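Local structure of heme-binding protein A (Haemophilus parasuis 29755, 3TPA) at residues S22-N27 against G117-F122; S35-Y40 against A158-S163; K167-Q172 against E180-Q185. The protein probably serves as the periplasmic solute-binding component of a bacterial ABC importer, with glutathione a likely ligand as in related Pasteurellaceae proteins. The protein carries 1 engineered substitution. One frame throughout, in Å; residues are numbered along the deposited sequence.

Contact 1. Residues S22-N27 against G117-F122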
loop_
_atom_site.group_PDB
_atom_site.type_symbol
_atom_site.label_atom_id
_atom_site.label_comp_id
_atom_site.label_asym_id
_atom_site.label_seq_id
_atom_site.Cartn_x
_atom_site.Cartn_y
_atom_site.Cartn_z
ATOM N N SER A 22 -4.293 -7.724 15.573
ATOM C CA SER A 22 -4.643 -6.387 16.041
ATOM C C SER A 22 -4.092 -5.371 15.060
ATOM O O SER A 22 -2.890 -5.119 15.054
ATOM C CB SER A 22 -4.058 -6.137 17.433
ATOM O OG SER A 22 -4.217 -4.783 17.856
ATOM N N PRO A 23 -4.966 -4.795 14.214
ATOM C CA PRO A 23 -4.514 -3.873 13.159
ATOM C C PRO A 23 -3.711 -2.679 13.636
ATOM O O PRO A 23 -2.822 -2.265 12.907
ATOM C CB PRO A 23 -5.821 -3.398 12.483
ATOM C CG PRO A 23 -6.935 -3.930 13.303
ATOM C CD PRO A 23 -6.405 -5.086 14.108
ATOM N N ALA A 24 -3.997 -2.124 14.813
ATOM C CA ALA A 24 -3.266 -0.937 15.262
ATOM C C ALA A 24 -1.754 -1.191 15.363
ATOM O O ALA A 24 -0.943 -0.280 15.162
ATOM C CB ALA A 24 -3.809 -0.445 16.614
ATOM N N ILE A 25 -1.375 -2.425 15.676
ATOM C CA ILE A 25 0.037 -2.731 15.966
ATOM C C ILE A 25 0.699 -3.685 14.979
ATOM O O ILE A 25 1.669 -4.355 15.309
ATOM C CB ILE A 25 0.228 -3.287 17.400
ATOM C CG1 ILE A 25 -0.583 -4.566 17.592
ATOM C CG2 ILE A 25 -0.199 -2.254 18.435
ATOM C CD1 ILE A 25 -0.294 -5.297 18.900
ATOM N N THR A 26 0.178 -3.720 13.764
ATOM C CA THR A 26 0.641 -4.652 12.756
ATOM C C THR A 26 1.659 -4.005 11.847
ATOM O O THR A 26 1.508 -2.852 11.452
ATOM C CB THR A 26 -0.522 -5.135 11.903
ATOM O OG1 THR A 26 -1.372 -5.963 12.698
ATOM C CG2 THR A 26 -0.015 -5.929 10.705
ATOM N N ASN A 27 2.689 -4.775 11.517
ATOM C CA ASN A 27 3.793 -4.338 10.677
ATOM C C ASN A 27 3.606 -4.917 9.294
ATOM O O ASN A 27 3.788 -4.241 8.284
ATOM C CB ASN A 27 5.100 -4.868 11.269
ATOM C CG ASN A 27 6.320 -4.492 10.445
ATOM O OD1 ASN A 27 6.210 -4.059 9.297
ATOM N ND2 ASN A 27 7.498 -4.672 11.030
ATOM N N GLY A 117 3.192 -2.995 21.979
ATOM C CA GLY A 117 2.770 -2.583 20.654
ATOM C C GLY A 117 3.581 -1.452 20.048
ATOM O O GLY A 117 4.068 -0.572 20.759
ATOM N N THR A 118 3.702 -1.488 18.722
ATOM C CA THR A 118 4.406 -0.476 17.940
ATOM C C THR A 118 3.466 0.008 16.847
ATOM O O THR A 118 2.879 -0.801 16.125
ATOM C CB THR A 118 5.603 -1.094 17.256
ATOM O OG1 THR A 118 5.182 -2.319 16.655
ATOM C CG2 THR A 118 6.704 -1.411 18.267
ATOM N N TYR A 119 3.337 1.321 16.696
ATOM C CA TYR A 119 2.310 1.853 15.813
ATOM C C TYR A 119 2.909 2.202 14.468
ATOM O O TYR A 119 3.000 3.371 14.079
ATOM C CB TYR A 119 1.570 2.999 16.510
ATOM C CG TYR A 119 1.041 2.476 17.822
ATOM C CD1 TYR A 119 -0.107 1.691 17.859
ATOM C CD2 TYR A 119 1.720 2.710 19.023
ATOM C CE1 TYR A 119 -0.586 1.159 19.052
ATOM C CE2 TYR A 119 1.252 2.175 20.222
ATOM C CZ TYR A 119 0.094 1.404 20.227
ATOM O OH TYR A 119 -0.391 0.870 21.402
ATOM N N PHE A 120 3.323 1.145 13.772
ATOM C CA PHE A 120 4.031 1.261 12.515
ATOM C C PHE A 120 3.312 2.169 11.535
ATOM O O PHE A 120 3.928 2.983 10.886
ATOM C CB PHE A 120 4.189 -0.112 11.845
ATOM C CG PHE A 120 5.078 -1.056 12.587
ATOM C CD1 PHE A 120 6.452 -0.863 12.606
ATOM C CD2 PHE A 120 4.542 -2.149 13.253
ATOM C CE1 PHE A 120 7.272 -1.734 13.292
ATOM C CE2 PHE A 120 5.356 -3.028 13.929
ATOM C CZ PHE A 120 6.725 -2.819 13.950
ATOM N N TYR A 121 2.009 1.987 11.384
ATOM C CA TYR A 121 1.293 2.715 10.347
ATOM C C TYR A 121 1.019 4.153 10.781
ATOM O O TYR A 121 1.146 5.090 9.989
ATOM C CB TYR A 121 0.017 1.971 9.931
ATOM C CG TYR A 121 0.222 1.045 8.750
ATOM C CD1 TYR A 121 0.592 -0.274 8.930
ATOM C CD2 TYR A 121 0.045 1.498 7.454
ATOM C CE1 TYR A 121 0.783 -1.113 7.855
ATOM C CE2 TYR A 121 0.237 0.659 6.364
ATOM C CZ TYR A 121 0.607 -0.645 6.574
ATOM O OH TYR A 121 0.804 -1.486 5.493
ATOM N N PHE A 122 0.663 4.341 12.047
ATOM C CA PHE A 122 0.484 5.697 12.558
ATOM C C PHE A 122 1.689 6.570 12.165
ATOM O O PHE A 122 1.532 7.706 11.704
ATOM C CB PHE A 122 0.306 5.659 14.078
ATOM C CG PHE A 122 -0.144 6.968 14.677
ATOM C CD1 PHE A 122 -1.492 7.310 14.704
ATOM C CD2 PHE A 122 0.770 7.842 15.231
ATOM C CE1 PHE A 122 -1.909 8.517 15.264
ATOM C CE2 PHE A 122 0.353 9.063 15.795
ATOM C CZ PHE A 122 -0.982 9.392 15.809
HETATM O O HOH W 1 -0.214 2.232 13.729
HETATM O O HOH W 2 0.512 -0.421 12.452
HETATM O O HOH W 3 3.481 -4.241 17.561
#
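A24 O is met by two waters that carry the contact over to the backbone of Y121 and F122, while the same oxygen lies 3.4 Å from Y119 CD1. Water 1, placed to donate to A24 O, accepts from F122 N at 2.8 Å. Water 2 sits between A24 O and T26 O and takes the hydrogen of Y121 N at 3.0 Å. Water 3 donates to I25 O at 2.9 Å and accepts from T118 N. Direct contacts between the segments are carbon-rich. CG2 of I25, anti to its carbonyl carbon, touches Y119 CE1 at 3.5 Å and rests against G117 CA, and I25 CA makes a bent CA-H...O contact with T118 O, 3.4 Å away. Y119 is the centre of an inverse gamma turn and precedes helix 120-124 as its N-cap residue. Waters 1 and 2 accept from amides in the first turn of that helix, and the chain of a family 5 solute-binding protein is tied there to the loop that follows strand 9-14. Over one face of the F120 ring lies N27 CB in a CH-pi contact, 3.6 Å from the ring centroid and 28° off the normal. CG of N27, anti to the backbone N (chi1 179°), also stands over the ring. The amide's ND2 is 3.5 Å from F120 CZ, and its plane is turned 35° from that of the ring. T26 O instead lies at the edge of the Y121 ring, in its plane. Behind the interface, I25 N and T26 OG1 reach S22 O from opposite faces of that carbonyl. The phenol of Y119 extends beyond both segments, where its OH bonds to H112 O.

Contact 2. Residues S35-Y40 against A158-S163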
loop_
_atom_site.group_PDB
_atom_site.type_symbol
_atom_site.label_atom_id
_atom_site.label_comp_id
_atom_site.label_asym_id
_atom_site.label_seq_id
_atom_site.Cartn_x
_atom_site.Cartn_y
_atom_site.Cartn_z
ATOM N N SER A 35 -7.640 -9.753 10.385
ATOM C CA SER A 35 -8.267 -8.928 11.423
ATOM C C SER A 35 -9.140 -7.785 10.877
ATOM O O SER A 35 -10.347 -7.933 10.719
ATOM C CB SER A 35 -7.210 -8.383 12.385
ATOM O OG SER A 35 -6.224 -7.636 11.693
ATOM N N SER A 36 -8.524 -6.653 10.576
ATOM C CA SER A 36 -9.254 -5.466 10.150
ATOM C C SER A 36 -10.209 -5.752 8.998
ATOM O O SER A 36 -11.289 -5.164 8.919
ATOM C CB SER A 36 -8.269 -4.356 9.764
ATOM O OG SER A 36 -7.166 -4.918 9.063
ATOM N N GLN A 37 -9.808 -6.652 8.100
ATOM C CA GLN A 37 -10.547 -6.849 6.862
ATOM C C GLN A 37 -11.840 -7.609 7.083
ATOM O O GLN A 37 -12.768 -7.456 6.303
ATOM C CB GLN A 37 -9.689 -7.528 5.776
ATOM C CG GLN A 37 -8.635 -6.626 5.125
ATOM C CD GLN A 37 -9.221 -5.575 4.183
ATOM O OE1 GLN A 37 -9.997 -5.886 3.284
ATOM N NE2 GLN A 37 -8.831 -4.326 4.382
ATOM N N GLN A 38 -11.906 -8.420 8.137
ATOM C CA GLN A 38 -13.109 -9.224 8.392
ATOM C C GLN A 38 -13.852 -8.808 9.664
ATOM O O GLN A 38 -15.082 -8.872 9.726
ATOM C CB GLN A 38 -12.748 -10.709 8.545
ATOM C CG GLN A 38 -11.672 -11.259 7.601
ATOM C CD GLN A 38 -11.929 -11.011 6.114
ATOM O OE1 GLN A 38 -13.059 -10.879 5.656
ATOM N NE2 GLN A 38 -10.854 -10.953 5.354
ATOM N N VAL A 39 -13.091 -8.419 10.683
ATOM C CA VAL A 39 -13.605 -8.273 12.047
ATOM C C VAL A 39 -13.933 -6.814 12.456
ATOM O O VAL A 39 -14.781 -6.586 13.317
ATOM C CB VAL A 39 -12.597 -8.872 13.048
ATOM C CG1 VAL A 39 -13.086 -8.721 14.491
ATOM C CG2 VAL A 39 -12.330 -10.354 12.703
ATOM N N TYR A 40 -13.273 -5.840 11.833
ATOM C CA TYR A 40 -13.405 -4.426 12.222
ATOM C C TYR A 40 -14.004 -3.549 11.114
ATOM O O TYR A 40 -14.175 -4.001 9.984
ATOM C CB TYR A 40 -12.026 -3.866 12.583
ATOM C CG TYR A 40 -11.417 -4.436 13.854
ATOM C CD1 TYR A 40 -11.740 -3.899 15.087
ATOM C CD2 TYR A 40 -10.496 -5.481 13.819
ATOM C CE1 TYR A 40 -11.188 -4.385 16.255
ATOM C CE2 TYR A 40 -9.929 -5.982 15.000
ATOM C CZ TYR A 40 -10.289 -5.419 16.217
ATOM O OH TYR A 40 -9.764 -5.872 17.417
ATOM N N ALA A 158 -9.413 5.582 6.322
ATOM C CA ALA A 158 -9.982 4.322 5.835
ATOM C C ALA A 158 -8.990 3.152 5.896
ATOM O O ALA A 158 -9.328 2.006 5.579
ATOM C CB ALA A 158 -10.486 4.502 4.396
ATOM N N MET A 159 -7.762 3.438 6.313
ATOM C CA MET A 159 -6.750 2.392 6.353
ATOM C C MET A 159 -6.954 1.481 7.549
ATOM O O MET A 159 -7.511 1.888 8.578
ATOM C CB MET A 159 -5.342 3.017 6.339
ATOM C CG MET A 159 -5.010 3.760 5.042
ATOM S SD MET A 159 -3.380 4.552 5.100
ATOM C CE MET A 159 -2.314 3.132 5.319
ATOM N N ASP A 160 -6.509 0.242 7.398
ATOM C CA ASP A 160 -6.708 -0.813 8.397
ATOM C C ASP A 160 -6.260 -0.487 9.812
ATOM O O ASP A 160 -6.933 -0.883 10.775
ATOM C CB ASP A 160 -6.037 -2.099 7.934
ATOM C CG ASP A 160 -6.588 -2.582 6.629
ATOM O OD1 ASP A 160 -6.369 -1.900 5.615
ATOM O OD2 ASP A 160 -7.243 -3.630 6.614
ATOM N N PHE A 161 -5.132 0.214 9.945
ATOM C CA PHE A 161 -4.581 0.543 11.264
ATOM C C PHE A 161 -5.508 1.449 12.089
ATOM O O PHE A 161 -5.386 1.546 13.317
ATOM C CB PHE A 161 -3.174 1.174 11.136
ATOM C CG PHE A 161 -3.156 2.652 10.738
ATOM C CD1 PHE A 161 -2.864 3.638 11.680
ATOM C CD2 PHE A 161 -3.354 3.040 9.422
ATOM C CE1 PHE A 161 -2.794 4.966 11.322
ATOM C CE2 PHE A 161 -3.293 4.389 9.048
ATOM C CZ PHE A 161 -3.013 5.350 9.995
ATOM N N LEU A 162 -6.448 2.096 11.416
ATOM C CA LEU A 162 -7.415 2.949 12.125
ATOM C C LEU A 162 -8.777 2.272 12.322
ATOM O O LEU A 162 -9.806 2.927 12.429
ATOM C CB LEU A 162 -7.515 4.340 11.462
ATOM C CG LEU A 162 -6.221 5.146 11.641
ATOM C CD1 LEU A 162 -6.276 6.486 10.884
ATOM C CD2 LEU A 162 -5.912 5.413 13.134
ATOM N N SER A 163 -8.762 0.945 12.385
ATOM C CA SER A 163 -9.942 0.173 12.766
ATOM C C SER A 163 -10.396 0.603 14.147
ATOM O O SER A 163 -9.573 0.936 15.003
ATOM C CB SER A 163 -9.615 -1.312 12.803
ATOM O OG SER A 163 -9.398 -1.811 11.499
#
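The Y40 ring has V39 CG1 over one face and S35 C at its edge, and S163 CB approaches it obliquely, 3.8 Å from Y40 CG. The other flat pair is the Q37 amide and the D160 carboxylate, whose planes are turned 35° apart. Q37 NE2 donates to D160 OD2 at 2.8 Å, nearly straight at 172°; it meets the syn lone pair of D160 OD2, which lies in the amide plane of Q37. The Q37 side chain is bent at chi2 (-72°), and NE2 makes the close approach. S36 OG donates to the same oxygen at 2.8 Å, but on its anti lone pair, so two donors grip D160 OD2 from different sides. F32 O is a second acceptor for S36 OG, whose one proton may alternate between the two. The contact thus ties the first turn of the weakly bonded helix about 36-39 to the 3-10 turn at 160-161, which lies in the loop between helices 153-156 and 167-175. Within that turn D160 O accepts from both S163 N and S163 OG, the hydroxyl lying 2.7 Å from D160 O, in the carbonyl plane. This bond holds S163 OG beside S36 and Y40, 3.3 Å from S36 CB. R42 NH1 reaches over to hydrogen-bond with both S163 OG and S36 O.

Contact 3. Residues K167-Q172 against E180-Q185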
loop_
_atom_site.group_PDB
_atom_site.type_symbol
_atom_site.label_atom_id
_atom_site.label_comp_id
_atom_site.label_asym_id
_atom_site.label_seq_id
_atom_site.Cartn_x
_atom_site.Cartn_y
_atom_site.Cartn_z
ATOM N N LYS A 167 -13.896 0.407 23.427
ATOM C CA LYS A 167 -13.338 0.867 24.691
ATOM C C LYS A 167 -13.980 0.130 25.862
ATOM O O LYS A 167 -13.334 -0.110 26.871
ATOM C CB LYS A 167 -13.490 2.386 24.853
ATOM C CG LYS A 167 -12.875 2.922 26.154
ATOM C CD LYS A 167 -13.112 4.426 26.289
ATOM C CE LYS A 167 -12.263 5.039 27.402
ATOM N NZ LYS A 167 -12.575 4.527 28.755
ATOM N N GLU A 168 -15.249 -0.240 25.732
ATOM C CA GLU A 168 -15.907 -0.973 26.818
ATOM C C GLU A 168 -15.152 -2.279 27.092
ATOM O O GLU A 168 -14.826 -2.616 28.238
ATOM C CB GLU A 168 -17.384 -1.234 26.494
ATOM C CG GLU A 168 -18.131 -1.972 27.594
ATOM C CD GLU A 168 -19.641 -1.889 27.451
ATOM O OE1 GLU A 168 -20.146 -1.698 26.319
ATOM O OE2 GLU A 168 -20.330 -2.016 28.484
ATOM N N TYR A 169 -14.859 -3.007 26.021
ATOM C CA TYR A 169 -14.066 -4.226 26.089
ATOM C C TYR A 169 -12.679 -3.924 26.648
ATOM O O TYR A 169 -12.200 -4.614 27.543
ATOM C CB TYR A 169 -13.953 -4.777 24.673
ATOM C CG TYR A 169 -13.287 -6.126 24.468
ATOM C CD1 TYR A 169 -13.495 -7.192 25.339
ATOM C CD2 TYR A 169 -12.478 -6.334 23.349
ATOM C CE1 TYR A 169 -12.882 -8.450 25.102
ATOM C CE2 TYR A 169 -11.885 -7.562 23.101
ATOM C CZ TYR A 169 -12.082 -8.614 23.979
ATOM O OH TYR A 169 -11.471 -9.824 23.706
ATOM N N ALA A 170 -12.037 -2.884 26.122
ATOM C CA ALA A 170 -10.706 -2.498 26.602
ATOM C C ALA A 170 -10.731 -2.104 28.093
ATOM O O ALA A 170 -9.844 -2.484 28.865
ATOM C CB ALA A 170 -10.147 -1.367 25.761
ATOM N N ASP A 171 -11.745 -1.350 28.500
ATOM C CA ASP A 171 -11.883 -1.005 29.911
ATOM C C ASP A 171 -11.997 -2.270 30.751
ATOM O O ASP A 171 -11.310 -2.411 31.766
ATOM C CB ASP A 171 -13.090 -0.087 30.161
ATOM C CG ASP A 171 -12.864 1.331 29.666
ATOM O OD1 ASP A 171 -11.706 1.681 29.396
ATOM O OD2 ASP A 171 -13.844 2.097 29.555
ATOM N N GLN A 172 -12.863 -3.190 30.323
ATOM C CA GLN A 172 -13.084 -4.423 31.077
ATOM C C GLN A 172 -11.800 -5.214 31.245
ATOM O O GLN A 172 -11.493 -5.680 32.342
ATOM C CB GLN A 172 -14.135 -5.325 30.413
ATOM C CG GLN A 172 -14.384 -6.606 31.193
ATOM C CD GLN A 172 -15.255 -7.610 30.454
ATOM O OE1 GLN A 172 -16.450 -7.391 30.262
ATOM N NE2 GLN A 172 -14.657 -8.724 30.043
ATOM N N GLU A 180 -3.897 -7.404 27.196
ATOM C CA GLU A 180 -3.364 -8.057 26.004
ATOM C C GLU A 180 -4.469 -8.717 25.198
ATOM O O GLU A 180 -4.386 -8.836 23.985
ATOM C CB GLU A 180 -2.296 -9.093 26.369
ATOM C CG GLU A 180 -0.903 -8.503 26.520
ATOM C CD GLU A 180 -0.767 -7.643 27.764
ATOM O OE1 GLU A 180 -1.459 -7.930 28.772
ATOM O OE2 GLU A 180 0.038 -6.685 27.733
ATOM N N THR A 181 -5.518 -9.133 25.883
ATOM C CA THR A 181 -6.596 -9.848 25.229
ATOM C C THR A 181 -7.232 -8.995 24.130
ATOM O O THR A 181 -7.826 -9.525 23.190
ATOM C CB THR A 181 -7.649 -10.307 26.233
ATOM O OG1 THR A 181 -7.043 -11.209 27.164
ATOM C CG2 THR A 181 -8.782 -11.023 25.536
ATOM N N LEU A 182 -7.104 -7.676 24.255
ATOM C CA LEU A 182 -7.683 -6.756 23.282
ATOM C C LEU A 182 -7.069 -7.029 21.925
ATOM O O LEU A 182 -7.744 -6.966 20.898
ATOM C CB LEU A 182 -7.424 -5.294 23.678
ATOM C CG LEU A 182 -8.166 -4.211 22.877
ATOM C CD1 LEU A 182 -9.654 -4.156 23.211
ATOM C CD2 LEU A 182 -7.536 -2.860 23.110
ATOM N N ASP A 183 -5.782 -7.351 21.927
ATOM C CA ASP A 183 -5.063 -7.564 20.680
ATOM C C ASP A 183 -5.139 -9.012 20.185
ATOM O O ASP A 183 -5.019 -9.269 18.995
ATOM C CB ASP A 183 -3.605 -7.131 20.838
ATOM C CG ASP A 183 -3.472 -5.663 21.132
ATOM O OD1 ASP A 183 -4.096 -4.863 20.405
ATOM O OD2 ASP A 183 -2.761 -5.309 22.097
ATOM N N GLN A 184 -5.360 -9.950 21.098
ATOM C CA GLN A 184 -5.297 -11.371 20.762
ATOM C C GLN A 184 -6.647 -11.986 20.467
ATOM O O GLN A 184 -6.730 -12.971 19.742
ATOM C CB GLN A 184 -4.619 -12.158 21.887
ATOM C CG GLN A 184 -3.169 -11.763 22.106
ATOM C CD GLN A 184 -2.632 -12.281 23.417
ATOM O OE1 GLN A 184 -3.311 -13.021 24.125
ATOM N NE2 GLN A 184 -1.412 -11.891 23.752
ATOM N N GLN A 185 -7.703 -11.412 21.038
ATOM C CA GLN A 185 -9.058 -11.914 20.829
ATOM C C GLN A 185 -9.910 -10.758 20.337
ATOM O O GLN A 185 -10.627 -10.124 21.114
ATOM C CB GLN A 185 -9.631 -12.481 22.129
ATOM C CG GLN A 185 -8.651 -13.347 22.888
ATOM C CD GLN A 185 -8.486 -14.711 22.265
ATOM O OE1 GLN A 185 -9.358 -15.177 21.527
ATOM N NE2 GLN A 185 -7.364 -15.366 22.558
#
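Y169 OH donates to Q185 O at 2.7 Å, the one hydrogen bond between residues 167-172 and 180-185. The donor lies in the plane of the carbonyl, with a C=O...donor angle of 146°, and the acceptor in turn sits at the edge of the phenol ring, near its plane. T181 CG2 packs 3.5 Å from Y169 OH, its side chain crossing that of the tyrosine at about a right angle. Nearer the helix, the L182 and Y169 side chains run antiparallel past each other, and L182 CD1 comes 3.6 Å from Y169 CD2 and 3.8 Å from A170 CB. Y169 CG, anti to the backbone N (chi1 -174°), is placed toward the short helix 181-184. In the next shell, F86 meets the Y169 ring, F99 of helix 94-105 packs on both A170 and L182, and L173 closes against T181 and L182. D183 turns away to a salt bridge with R103. Q185 has already left helical geometry, and the tyrosine bonds to its carbonyl there. A carbonyl can only accept, so the bond uses the phenol proton and should favour the neutral tyrosine; it is the directional element beside the carbon contacts of L182 and T181.

In the fold
The three contacts lie on the same side of the chain's centre, and all touch one another. The centres of contacts 1 and 2 are the closest, about 11 Å apart, against about 15 Å for contacts 1 and 3 and 16 Å for contacts 2 and 3. Their segments alternate along the sequence: P23 CB packs 3.2 Å from D160 O, and Y121 CB 3.3 Å from F161 CG. Contact 3 follows both in the chain and lies farther out, its centre about 28 Å from the chain's centre against about 15 and 14 Å for contacts 1 and 2. It joins contact 1 through a probable hydrogen bond of 2.6 Å between S22 OG and D183 OD1. Contacts 2 and 3 meet more loosely, Y40 OH lying 4.2 Å from L182 O.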